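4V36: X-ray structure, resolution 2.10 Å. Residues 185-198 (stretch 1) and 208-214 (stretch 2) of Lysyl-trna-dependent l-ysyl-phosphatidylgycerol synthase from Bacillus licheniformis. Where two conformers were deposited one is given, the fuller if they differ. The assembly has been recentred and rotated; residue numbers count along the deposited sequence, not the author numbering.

Stretch 1 185-198: FFQEDYLQKAPIAV
Stretch 2, residues 208-214: AFMNIMP

Stretch 1 begins extended, turns into a short helix that starts at Glu 188, and enters a strand at Ile 196 that runs on past Val 198. Stretch 2 enters already in a strand, which carries through Asn 211. The two strands run antiparallel, at 153° between their N-to-C directions. Ile 196 faces Asn 211 (CA to CA 4.4 Å), Ala 197 faces Met 210 (CA to CA 5.0 Å), and Val 198 faces Phe 209 (CA to CA 4.2 Å).

Three backbone hydrogen bonds fix this register. Ala 197 N gives to Met 210 O at 2.6 Å, and Met 210 N gives to Ala 197 O at 2.7 Å. Ile 212 N gives to Pro 195 O at 2.8 Å. CA-H...O contacts fill in between, such as Phe 209 CA to Ala 197 O at 3.1 Å.

Side chains alternate between the faces. On one lie Ile 196, Val 198, Phe 209 and Asn 211. Phe 209 (chi1 p, chi2 -88°) sets its CB against Val 198 CG1 (4.0 Å) and Ile 196 CG2 (4.3 Å). Val 198 is m and Ile 196 is m, t. Phe 209 CZ reaches the ring edge of Phe 186 (chi1 t) at CE2, 4.0 Å away.

The other face carries Ala 197 and Met 210. The small Ala 197 leaves a hollow, filled by the ends of two longer chains: its CB lies 3.9 Å from Met 210 CE and 4.0 Å from Ile 212 CD1. Ile 212 (m, m) also sets its CB against Pro 195 CB at 4.2 Å.

Gln 187 caps the helix through a weak bond from Tyr 190 N to its OE1 (3.2 Å). Tyr 190 (chi1 t) extends to stretch 2, its CE2 3.4 Å from Asn 211 ND2 and its OH 3.4 Å from Met 213 SD. Met 213 CE packs on Ala 194 CB at 3.9 Å. Ala 194 CB also lies 3.2 Å from Ile 212 O. The contact buries 650 Å².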

# COMPACT_ATOMS: atom_id res chain seq x y z
N PHE A 185 1.20 -9.79 -0.77
CA PHE A 185 1.72 -10.95 -1.49
C PHE A 185 0.59 -11.94 -1.75
O PHE A 185 -0.52 -11.76 -1.26
CB PHE A 185 2.87 -11.61 -0.72
CG PHE A 185 2.56 -11.87 0.73
CD1 PHE A 185 1.92 -13.04 1.12
CD2 PHE A 185 2.94 -10.97 1.71
CE1 PHE A 185 1.64 -13.29 2.45
CE2 PHE A 185 2.67 -11.21 3.04
CZ PHE A 185 2.02 -12.37 3.41
N PHE A 186 0.89 -12.97 -2.53
CA PHE A 186 -0.12 -13.95 -2.91
C PHE A 186 -0.42 -14.92 -1.77
O PHE A 186 0.22 -15.96 -1.65
CB PHE A 186 0.32 -14.72 -4.15
CG PHE A 186 -0.80 -15.40 -4.88
CD1 PHE A 186 -1.29 -16.62 -4.44
CD2 PHE A 186 -1.37 -14.82 -6.00
CE1 PHE A 186 -2.33 -17.25 -5.11
CE2 PHE A 186 -2.41 -15.44 -6.67
CZ PHE A 186 -2.89 -16.66 -6.22
N GLN A 187 -1.38 -14.56 -0.93
CA GLN A 187 -1.88 -15.47 0.10
C GLN A 187 -3.38 -15.67 -0.08
O GLN A 187 -4.14 -14.71 -0.21
CB GLN A 187 -1.59 -14.94 1.51
CG GLN A 187 -2.06 -15.88 2.61
CD GLN A 187 -2.16 -15.20 3.95
OE1 GLN A 187 -3.20 -14.62 4.29
NE2 GLN A 187 -1.09 -15.27 4.74
N GLU A 188 -3.80 -16.93 -0.08
CA GLU A 188 -5.18 -17.29 -0.36
C GLU A 188 -6.17 -16.69 0.65
O GLU A 188 -7.21 -16.18 0.25
CB GLU A 188 -5.31 -18.81 -0.40
CG GLU A 188 -4.43 -19.45 -1.46
CD GLU A 188 -4.29 -20.95 -1.29
OE1 GLU A 188 -4.87 -21.50 -0.33
OE2 GLU A 188 -3.59 -21.57 -2.12
N ASP A 189 -5.83 -16.75 1.93
CA ASP A 189 -6.65 -16.13 2.97
C ASP A 189 -6.83 -14.64 2.70
O ASP A 189 -7.94 -14.12 2.77
CB ASP A 189 -6.01 -16.33 4.35
CG ASP A 189 -6.39 -17.65 4.98
OD1 ASP A 189 -7.55 -18.08 4.82
OD2 ASP A 189 -5.52 -18.26 5.65
N TYR A 190 -5.72 -13.97 2.39
CA TYR A 190 -5.72 -12.54 2.11
C TYR A 190 -6.55 -12.20 0.89
O TYR A 190 -7.28 -11.20 0.88
CB TYR A 190 -4.27 -12.06 1.93
CG TYR A 190 -4.13 -10.62 1.50
CD1 TYR A 190 -4.53 -9.58 2.33
CD2 TYR A 190 -3.58 -10.30 0.26
CE1 TYR A 190 -4.39 -8.27 1.94
CE2 TYR A 190 -3.44 -8.98 -0.14
CZ TYR A 190 -3.85 -7.97 0.71
OH TYR A 190 -3.72 -6.66 0.31
N LEU A 191 -6.46 -13.04 -0.14
CA LEU A 191 -7.16 -12.79 -1.40
C LEU A 191 -8.67 -12.96 -1.29
O LEU A 191 -9.42 -12.45 -2.12
CB LEU A 191 -6.61 -13.70 -2.49
CG LEU A 191 -5.18 -13.40 -2.95
CD1 LEU A 191 -4.73 -14.38 -4.02
CD2 LEU A 191 -5.06 -11.97 -3.44
N GLN A 192 -9.12 -13.68 -0.27
CA GLN A 192 -10.55 -13.89 -0.05
C GLN A 192 -11.21 -12.69 0.62
O GLN A 192 -12.44 -12.64 0.75
CB GLN A 192 -10.79 -15.15 0.79
CG GLN A 192 -10.33 -16.45 0.15
CD GLN A 192 -11.26 -16.94 -0.94
OE1 GLN A 192 -12.32 -16.36 -1.18
NE2 GLN A 192 -10.88 -18.03 -1.60
N LYS A 193 -10.40 -11.73 1.05
CA LYS A 193 -10.89 -10.62 1.86
C LYS A 193 -11.36 -9.42 1.03
O LYS A 193 -11.85 -8.44 1.58
CB LYS A 193 -9.79 -10.16 2.82
CG LYS A 193 -9.36 -11.21 3.83
CD LYS A 193 -10.46 -11.47 4.85
CE LYS A 193 -10.01 -12.48 5.89
NZ LYS A 193 -9.73 -13.82 5.30
N ALA A 194 -11.22 -9.50 -0.29
CA ALA A 194 -11.52 -8.36 -1.14
C ALA A 194 -11.86 -8.79 -2.57
O ALA A 194 -11.48 -9.88 -2.99
CB ALA A 194 -10.33 -7.39 -1.15
N PRO A 195 -12.58 -7.93 -3.31
CA PRO A 195 -12.87 -8.23 -4.72
C PRO A 195 -11.59 -8.34 -5.55
O PRO A 195 -10.59 -7.70 -5.23
CB PRO A 195 -13.70 -7.02 -5.17
CG PRO A 195 -14.31 -6.50 -3.92
CD PRO A 195 -13.28 -6.72 -2.85
N ILE A 196 -11.63 -9.15 -6.60
CA ILE A 196 -10.49 -9.29 -7.49
C ILE A 196 -10.88 -8.92 -8.92
O ILE A 196 -11.79 -9.51 -9.49
CB ILE A 196 -9.92 -10.72 -7.47
CG1 ILE A 196 -9.36 -11.05 -6.09
CG2 ILE A 196 -8.85 -10.88 -8.53
CD1 ILE A 196 -8.77 -12.44 -5.98
N ALA A 197 -10.18 -7.94 -9.48
CA ALA A 197 -10.41 -7.52 -10.85
C ALA A 197 -9.47 -8.26 -11.79
O ALA A 197 -8.27 -8.34 -11.54
CB ALA A 197 -10.23 -6.02 -10.98
N VAL A 198 -10.02 -8.81 -12.87
CA VAL A 198 -9.21 -9.56 -13.83
C VAL A 198 -9.34 -9.00 -15.24
O VAL A 198 -10.34 -8.38 -15.59
CB VAL A 198 -9.59 -11.05 -13.84
CG1 VAL A 198 -9.31 -11.69 -12.49
CG2 VAL A 198 -11.05 -11.23 -14.23
N ALA A 208 -4.18 -10.96 -16.47
CA ALA A 208 -3.83 -10.00 -15.42
C ALA A 208 -4.87 -9.97 -14.31
O ALA A 208 -6.05 -10.25 -14.55
CB ALA A 208 -3.67 -8.60 -16.02
N PHE A 209 -4.45 -9.65 -13.10
CA PHE A 209 -5.39 -9.51 -11.99
C PHE A 209 -4.95 -8.47 -10.97
O PHE A 209 -3.75 -8.20 -10.81
CB PHE A 209 -5.60 -10.86 -11.29
CG PHE A 209 -4.45 -11.30 -10.43
CD1 PHE A 209 -3.40 -12.03 -10.96
CD2 PHE A 209 -4.42 -11.00 -9.07
CE1 PHE A 209 -2.34 -12.44 -10.17
CE2 PHE A 209 -3.37 -11.40 -8.28
CZ PHE A 209 -2.33 -12.13 -8.83
N MET A 210 -5.93 -7.89 -10.28
CA MET A 210 -5.68 -6.93 -9.21
C MET A 210 -6.70 -7.14 -8.09
O MET A 210 -7.84 -7.50 -8.36
CB MET A 210 -5.77 -5.49 -9.72
CG MET A 210 -4.82 -5.14 -10.84
SD MET A 210 -5.66 -4.32 -12.21
CE MET A 210 -6.78 -5.62 -12.73
N ASN A 211 -6.28 -6.93 -6.85
CA ASN A 211 -7.21 -7.01 -5.73
C ASN A 211 -7.64 -5.62 -5.26
O ASN A 211 -6.80 -4.79 -4.93
CB ASN A 211 -6.60 -7.82 -4.58
CG ASN A 211 -5.23 -7.31 -4.17
OD1 ASN A 211 -4.54 -6.66 -4.95
ND2 ASN A 211 -4.83 -7.61 -2.94
N ILE A 212 -8.95 -5.38 -5.26
CA ILE A 212 -9.49 -4.07 -4.93
C ILE A 212 -9.58 -3.86 -3.42
O ILE A 212 -10.31 -4.58 -2.73
CB ILE A 212 -10.89 -3.88 -5.54
CG1 ILE A 212 -10.90 -4.32 -7.01
CG2 ILE A 212 -11.35 -2.43 -5.40
CD1 ILE A 212 -9.95 -3.53 -7.88
N MET A 213 -8.86 -2.86 -2.92
CA MET A 213 -8.76 -2.63 -1.48
C MET A 213 -9.88 -1.76 -0.92
O MET A 213 -10.24 -0.75 -1.53
CB MET A 213 -7.40 -2.01 -1.16
CG MET A 213 -6.20 -2.89 -1.50
SD MET A 213 -6.10 -4.40 -0.52
CE MET A 213 -6.95 -5.58 -1.57
N PRO A 214 -10.45 -2.18 0.22
CA PRO A 214 -11.67 -1.63 0.81
C PRO A 214 -11.68 -0.11 0.99
O PRO A 214 -10.64 0.51 1.18
CB PRO A 214 -11.73 -2.32 2.18
CG PRO A 214 -11.04 -3.61 1.96
CD PRO A 214 -9.92 -3.30 1.01